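Local coordinates for protein transcription anti-terminator antagonist UpxZ (Bacteroides uniformis ATCC 8492, PDB 4EPZ) that probably antagonises transcription anti-termination and so helps regulate the synthesis of capsular polysaccharides, at residues N3-R8 with F49-S54; A9-R14 with L42-S47. One frame throughout, in Å; residues are numbered along the deposited sequence. Where two conformers were deposited one is given.

Contact 1. Residues N3-R8 with F49-S54; sequences NSLLSR and FSEQSS. With CA (calcium ion), chain C.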
loop_
_atom_site.group_PDB
_atom_site.type_symbol
_atom_site.label_atom_id
_atom_site.label_comp_id
_atom_site.label_asym_id
_atom_site.label_seq_id
_atom_site.Cartn_x
_atom_site.Cartn_y
_atom_site.Cartn_z
ATOM N N ASN A 3 14.306 -14.113 -9.155
ATOM C CA ASN A 3 12.858 -14.292 -9.270
ATOM C C ASN A 3 12.258 -14.839 -7.957
ATOM O O ASN A 3 11.215 -15.500 -7.968
ATOM C CB ASN A 3 12.533 -15.216 -10.461
ATOM C CG ASN A 3 11.170 -15.009 -11.084
ATOM O OD1 ASN A 3 10.623 -13.894 -11.113
ATOM N ND2 ASN A 3 10.611 -16.080 -11.644
ATOM N N SER A 4 12.891 -14.514 -6.811
ATOM C CA SER A 4 12.423 -14.916 -5.491
ATOM C C SER A 4 11.126 -14.200 -5.129
ATOM O O SER A 4 10.795 -13.185 -5.741
ATOM C CB SER A 4 13.479 -14.576 -4.434
ATOM O OG SER A 4 13.594 -13.169 -4.260
ATOM N N LEU A 5 10.439 -14.687 -4.098
ATOM C CA LEU A 5 9.236 -14.091 -3.543
ATOM C C LEU A 5 9.464 -12.613 -3.211
ATOM O O LEU A 5 8.687 -11.755 -3.639
ATOM C CB LEU A 5 8.908 -14.860 -2.275
ATOM C CG LEU A 5 7.497 -15.124 -1.935
ATOM C CD1 LEU A 5 6.967 -16.244 -2.775
ATOM C CD2 LEU A 5 7.404 -15.535 -0.505
ATOM N N LEU A 6 10.583 -12.305 -2.514
ATOM C CA LEU A 6 10.904 -10.929 -2.172
ATOM C C LEU A 6 11.168 -10.083 -3.415
ATOM O O LEU A 6 10.683 -8.944 -3.460
ATOM C CB LEU A 6 12.123 -10.866 -1.232
ATOM C CG LEU A 6 12.503 -9.460 -0.729
ATOM C CD1 LEU A 6 11.424 -8.857 0.200
ATOM C CD2 LEU A 6 13.841 -9.507 -0.006
ATOM N N SER A 7 11.949 -10.612 -4.408
ATOM C CA SER A 7 12.234 -9.881 -5.644
ATOM C C SER A 7 10.929 -9.526 -6.341
ATOM O O SER A 7 10.764 -8.390 -6.768
ATOM C CB SER A 7 13.119 -10.692 -6.583
ATOM O OG SER A 7 14.451 -10.637 -6.104
ATOM N N ARG A 8 10.014 -10.503 -6.432
ATOM C CA ARG A 8 8.696 -10.343 -7.043
ATOM C C ARG A 8 7.897 -9.258 -6.295
ATOM O O ARG A 8 7.263 -8.408 -6.908
ATOM C CB ARG A 8 7.948 -11.692 -7.023
ATOM C CG ARG A 8 8.474 -12.731 -8.025
ATOM C CD ARG A 8 7.877 -14.120 -7.777
ATOM N NE ARG A 8 6.430 -14.144 -8.033
ATOM C CZ ARG A 8 5.593 -15.086 -7.607
ATOM N NH1 ARG A 8 6.044 -16.116 -6.903
ATOM N NH2 ARG A 8 4.296 -14.993 -7.861
ATOM N N PHE A 49 -0.622 -13.327 -4.566
ATOM C CA PHE A 49 -1.673 -13.401 -3.551
ATOM C C PHE A 49 -1.700 -14.722 -2.741
ATOM O O PHE A 49 -1.881 -14.652 -1.525
ATOM C CB PHE A 49 -3.035 -13.172 -4.207
ATOM C CG PHE A 49 -4.169 -13.212 -3.203
ATOM C CD1 PHE A 49 -4.351 -12.175 -2.292
ATOM C CD2 PHE A 49 -5.050 -14.292 -3.171
ATOM C CE1 PHE A 49 -5.413 -12.209 -1.375
ATOM C CE2 PHE A 49 -6.120 -14.325 -2.259
ATOM C CZ PHE A 49 -6.275 -13.298 -1.350
ATOM N N SER A 50 -1.473 -15.876 -3.380
ATOM C CA SER A 50 -1.523 -17.180 -2.697
ATOM C C SER A 50 -0.260 -17.489 -1.864
ATOM O O SER A 50 -0.263 -18.470 -1.111
ATOM C CB SER A 50 -1.774 -18.308 -3.698
ATOM O OG SER A 50 -0.728 -18.427 -4.649
ATOM N N GLU A 51 0.798 -16.665 -1.984
ATOM C CA GLU A 51 2.052 -16.874 -1.262
ATOM C C GLU A 51 1.872 -16.446 0.181
ATOM O O GLU A 51 1.213 -15.433 0.449
ATOM C CB GLU A 51 3.221 -16.125 -1.935
ATOM C CG GLU A 51 3.445 -16.553 -3.389
ATOM C CD GLU A 51 4.050 -17.928 -3.622
ATOM O OE1 GLU A 51 4.580 -18.530 -2.657
ATOM O OE2 GLU A 51 4.058 -18.373 -4.791
ATOM N N GLN A 52 2.435 -17.252 1.094
ATOM C CA GLN A 52 2.381 -17.024 2.544
ATOM C C GLN A 52 3.790 -17.068 3.104
ATOM O O GLN A 52 4.580 -17.902 2.697
ATOM C CB GLN A 52 1.498 -18.078 3.255
ATOM C CG GLN A 52 0.098 -18.318 2.647
ATOM C CD GLN A 52 -0.717 -17.054 2.491
ATOM O OE1 GLN A 52 -0.849 -16.239 3.411
ATOM N NE2 GLN A 52 -1.301 -16.871 1.316
ATOM N N SER A 53 4.125 -16.167 4.010
ATOM C CA SER A 53 5.496 -16.195 4.513
ATOM C C SER A 53 5.518 -16.215 6.021
ATOM O O SER A 53 4.749 -15.482 6.636
ATOM C CB SER A 53 6.270 -14.980 4.001
ATOM O OG SER A 53 7.598 -15.020 4.494
ATOM N N SER A 54 6.414 -17.028 6.621
ATOM C CA SER A 54 6.511 -17.060 8.080
ATOM C C SER A 54 7.433 -15.940 8.569
ATOM O O SER A 54 7.319 -15.514 9.711
ATOM C CB SER A 54 6.997 -18.424 8.572
ATOM O OG SER A 54 8.363 -18.634 8.260
HETATM CA CA CA C . 5.518 -19.705 2.111
HETATM O O HOH W 1 3.200 -17.602 -7.216
HETATM O O HOH W 2 4.093 -19.308 -0.119
HETATM O O HOH W 3 7.009 -20.346 0.292
HETATM O O HOH W 4 5.946 -17.651 1.040
HETATM O O HOH W 5 7.505 -19.122 2.840
#

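Contact 2. Residues A9-R14 with L42-S47; sequences ALELQR and LTRSDS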
loop_
_atom_site.group_PDB
_atom_site.type_symbol
_atom_site.label_atom_id
_atom_site.label_comp_id
_atom_site.label_asym_id
_atom_site.label_seq_id
_atom_site.Cartn_x
_atom_site.Cartn_y
_atom_site.Cartn_z
ATOM N N ALA A 9 7.921 -9.300 -4.958
ATOM C CA ALA A 9 7.184 -8.305 -4.154
ATOM C C ALA A 9 7.752 -6.901 -4.343
ATOM O O ALA A 9 6.987 -5.935 -4.476
ATOM C CB ALA A 9 7.222 -8.678 -2.666
ATOM N N LEU A 10 9.091 -6.774 -4.339
ATOM C CA LEU A 10 9.683 -5.454 -4.517
ATOM C C LEU A 10 9.386 -4.928 -5.914
ATOM O O LEU A 10 9.159 -3.728 -6.052
ATOM C CB LEU A 10 11.189 -5.457 -4.220
ATOM C CG LEU A 10 11.573 -5.901 -2.783
ATOM C CD1 LEU A 10 13.080 -6.086 -2.663
ATOM C CD2 LEU A 10 11.009 -4.935 -1.701
ATOM N N GLU A 11 9.363 -5.828 -6.939
ATOM C CA GLU A 11 9.051 -5.455 -8.328
ATOM C C GLU A 11 7.624 -4.927 -8.399
ATOM O O GLU A 11 7.398 -3.872 -8.977
ATOM C CB GLU A 11 9.206 -6.652 -9.267
ATOM C CG GLU A 11 10.611 -6.900 -9.776
ATOM C CD GLU A 11 10.821 -8.213 -10.516
ATOM O OE1 GLU A 11 9.823 -8.855 -10.924
ATOM O OE2 GLU A 11 11.999 -8.597 -10.698
ATOM N N LEU A 12 6.677 -5.639 -7.756
ATOM C CA LEU A 12 5.280 -5.238 -7.697
ATOM C C LEU A 12 5.136 -3.903 -6.957
ATOM O O LEU A 12 4.387 -3.060 -7.419
ATOM C CB LEU A 12 4.399 -6.309 -7.030
ATOM C CG LEU A 12 2.891 -6.012 -7.024
ATOM C CD1 LEU A 12 2.349 -5.658 -8.458
ATOM C CD2 LEU A 12 2.101 -7.193 -6.445
ATOM N N GLN A 13 5.829 -3.702 -5.810
ATOM C CA GLN A 13 5.739 -2.404 -5.114
ATOM C C GLN A 13 6.153 -1.247 -6.043
ATOM O O GLN A 13 5.469 -0.225 -6.075
ATOM C CB GLN A 13 6.671 -2.381 -3.896
ATOM C CG GLN A 13 6.122 -3.147 -2.719
ATOM C CD GLN A 13 7.142 -3.203 -1.611
ATOM O OE1 GLN A 13 8.001 -2.330 -1.468
ATOM N NE2 GLN A 13 7.084 -4.242 -0.817
ATOM N N ARG A 14 7.265 -1.460 -6.786
ATOM C CA ARG A 14 7.810 -0.471 -7.706
ATOM C C ARG A 14 6.807 -0.182 -8.845
ATOM O O ARG A 14 6.514 0.990 -9.133
ATOM C CB ARG A 14 9.144 -0.980 -8.270
ATOM C CG ARG A 14 10.357 -0.223 -7.738
ATOM C CD ARG A 14 11.614 -1.065 -7.542
ATOM N NE ARG A 14 11.911 -2.013 -8.623
ATOM C CZ ARG A 14 12.339 -3.255 -8.410
ATOM N NH1 ARG A 14 12.501 -3.705 -7.173
ATOM N NH2 ARG A 14 12.604 -4.057 -9.430
ATOM N N LEU A 42 -2.166 -6.242 -12.167
ATOM C CA LEU A 42 -3.181 -7.188 -11.684
ATOM C C LEU A 42 -2.635 -8.617 -11.712
ATOM O O LEU A 42 -2.756 -9.341 -10.713
ATOM C CB LEU A 42 -4.467 -7.101 -12.519
ATOM C CG LEU A 42 -5.558 -8.074 -12.105
ATOM C CD1 LEU A 42 -6.147 -7.738 -10.738
ATOM C CD2 LEU A 42 -6.624 -8.151 -13.160
ATOM N N THR A 43 -2.002 -9.001 -12.830
ATOM C CA THR A 43 -1.438 -10.341 -13.023
ATOM C C THR A 43 -0.429 -10.660 -11.927
ATOM O O THR A 43 -0.511 -11.738 -11.337
ATOM C CB THR A 43 -0.831 -10.472 -14.415
ATOM O OG1 THR A 43 -1.883 -10.225 -15.364
ATOM C CG2 THR A 43 -0.213 -11.855 -14.667
ATOM N N ARG A 44 0.504 -9.736 -11.670
ATOM C CA ARG A 44 1.535 -9.900 -10.628
ATOM C C ARG A 44 0.917 -9.996 -9.223
ATOM O O ARG A 44 1.351 -10.819 -8.418
ATOM C CB ARG A 44 2.546 -8.763 -10.687
ATOM C CG ARG A 44 3.502 -8.878 -11.893
ATOM C CD ARG A 44 4.421 -7.684 -11.897
ATOM N NE ARG A 44 5.483 -7.784 -12.906
ATOM C CZ ARG A 44 6.740 -8.150 -12.651
ATOM N NH1 ARG A 44 7.102 -8.509 -11.426
ATOM N NH2 ARG A 44 7.646 -8.155 -13.621
ATOM N N SER A 45 -0.088 -9.175 -8.939
ATOM C CA SER A 45 -0.789 -9.210 -7.651
ATOM C C SER A 45 -1.481 -10.565 -7.483
ATOM O O SER A 45 -1.281 -11.218 -6.457
ATOM C CB SER A 45 -1.793 -8.064 -7.554
ATOM O OG SER A 45 -1.127 -6.819 -7.661
ATOM N N ASP A 46 -2.207 -11.025 -8.523
ATOM C CA ASP A 46 -2.885 -12.319 -8.480
ATOM C C ASP A 46 -1.888 -13.458 -8.274
ATOM O O ASP A 46 -2.152 -14.345 -7.465
ATOM C CB ASP A 46 -3.721 -12.536 -9.744
ATOM C CG ASP A 46 -5.043 -11.784 -9.734
ATOM O OD1 ASP A 46 -5.469 -11.329 -8.631
ATOM O OD2 ASP A 46 -5.677 -11.688 -10.808
ATOM N N SER A 47 -0.727 -13.426 -8.956
ATOM C CA SER A 47 0.267 -14.486 -8.819
ATOM C C SER A 47 0.835 -14.550 -7.383
ATOM O O SER A 47 1.022 -15.638 -6.840
ATOM C CB SER A 47 1.393 -14.287 -9.832
ATOM O OG SER A 47 2.390 -15.281 -9.685
#

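Contact 1. Residues N3-R8 with F49-S54
L5 pushes its CD1 methyl against the carboxylate of E51, and R8 meets the other oxygen of the same group. L5 CD1 lies 3.3 Å from E51 OE1 and also touches E51 CB, CG and CD, so the leucine packs along the glutamate chain as well as against its end. E51 keeps CG beside its backbone N and then bends at chi2 (-72°), a fold that leaves one oxygen on the leucine and the other near the arginine. In the conformer given, R8, itself bent at chi3 (66°), brings NH1 to 3.7 Å from E51 OE2, a long salt bridge with the guanidinium and carboxylate planes almost perpendicular. In that same conformer water 1 bridges the two groups: it donates to E51 OE2 and accepts from R8 NH2, lying in the guanidinium plane. At the other oxygen, water 2 donates to E51 OE1 over 2.7 Å, accepts from Q52 N, and is a ligand of the calcium ion, which also takes Q52 O at 2.1 Å and three further waters. L5 also touches E58 and L62 of helix 56-72; S4, the N-cap of helix 5-20, accepts from S7 N. With an alanine here instead of E51, R8 would probably lose its carboxylate mate across the contact and water 2 the acceptor it has in OE1. This surface contact thus joins a helix start to an interhelical loop through a leucine packed on a carboxylate and through bridging water, with E51 a second-shell partner of the calcium ion.

Contact 2. Residues A9-R14 with L42-S47
E11 and R44 form a salt bridge across the gap between two helices, R44 NH1 donating to E11 OE1 over 2.8 Å in a nearly straight bond (166°). The oxygen uses its anti lone pair, the one directed away from its twin, and sits in the guanidinium plane at the edge of R44, while the two planar groups are turned 73° against each other. R44 NH1 also comes within 3.5 Å of E11 CB. Beside this polar pair L12 reaches toward helix 32-49: L12 CD1 rests 3.8 Å from R44 CB, and L12 CD2 lies 3.5 Å from S45 OG. With CG anti to the backbone N, the L12 branch is directed toward R44 and S45. The two segments are antiparallel packed helices, parts of helix 5-20 and helix 32-49 in an all-helical fold; the axes of the two short segments come within 10.3 Å, their N-to-C directions 146° apart. Further out, R44 runs extended from CG to NE, which carries its guanidinium across to the neighbouring helix; E40, one turn back, makes a second salt bridge to R44 NE and so helps fix the rotation of the group. S45 OG is bonded to V41 O of its own helix, and the leucine methyls pack against it. V41 and L48 of helix 32-49 also touch L12, and A65 brings helix 56-72 against the same leucine.

Starting at the N terminus, the chain enters helix 5-20, whose first turn belongs to contact 1 and whose next turns belong to contact 2. It then passes through a partly unmodelled connection into helix 32-49, where 42-47 comes back against 9-14 and closes the inner loop. A few residues on, the segment 49-54 that leads toward helix 56-72 returns to 3-8 and closes the outer loop, so contact 2 nests within contact 1. Their centres are about 10 Å apart. Together they hold helix 5-20 alongside helix 32-49 and the loop after it, and R8 lies next to S47, where the two contacts meet.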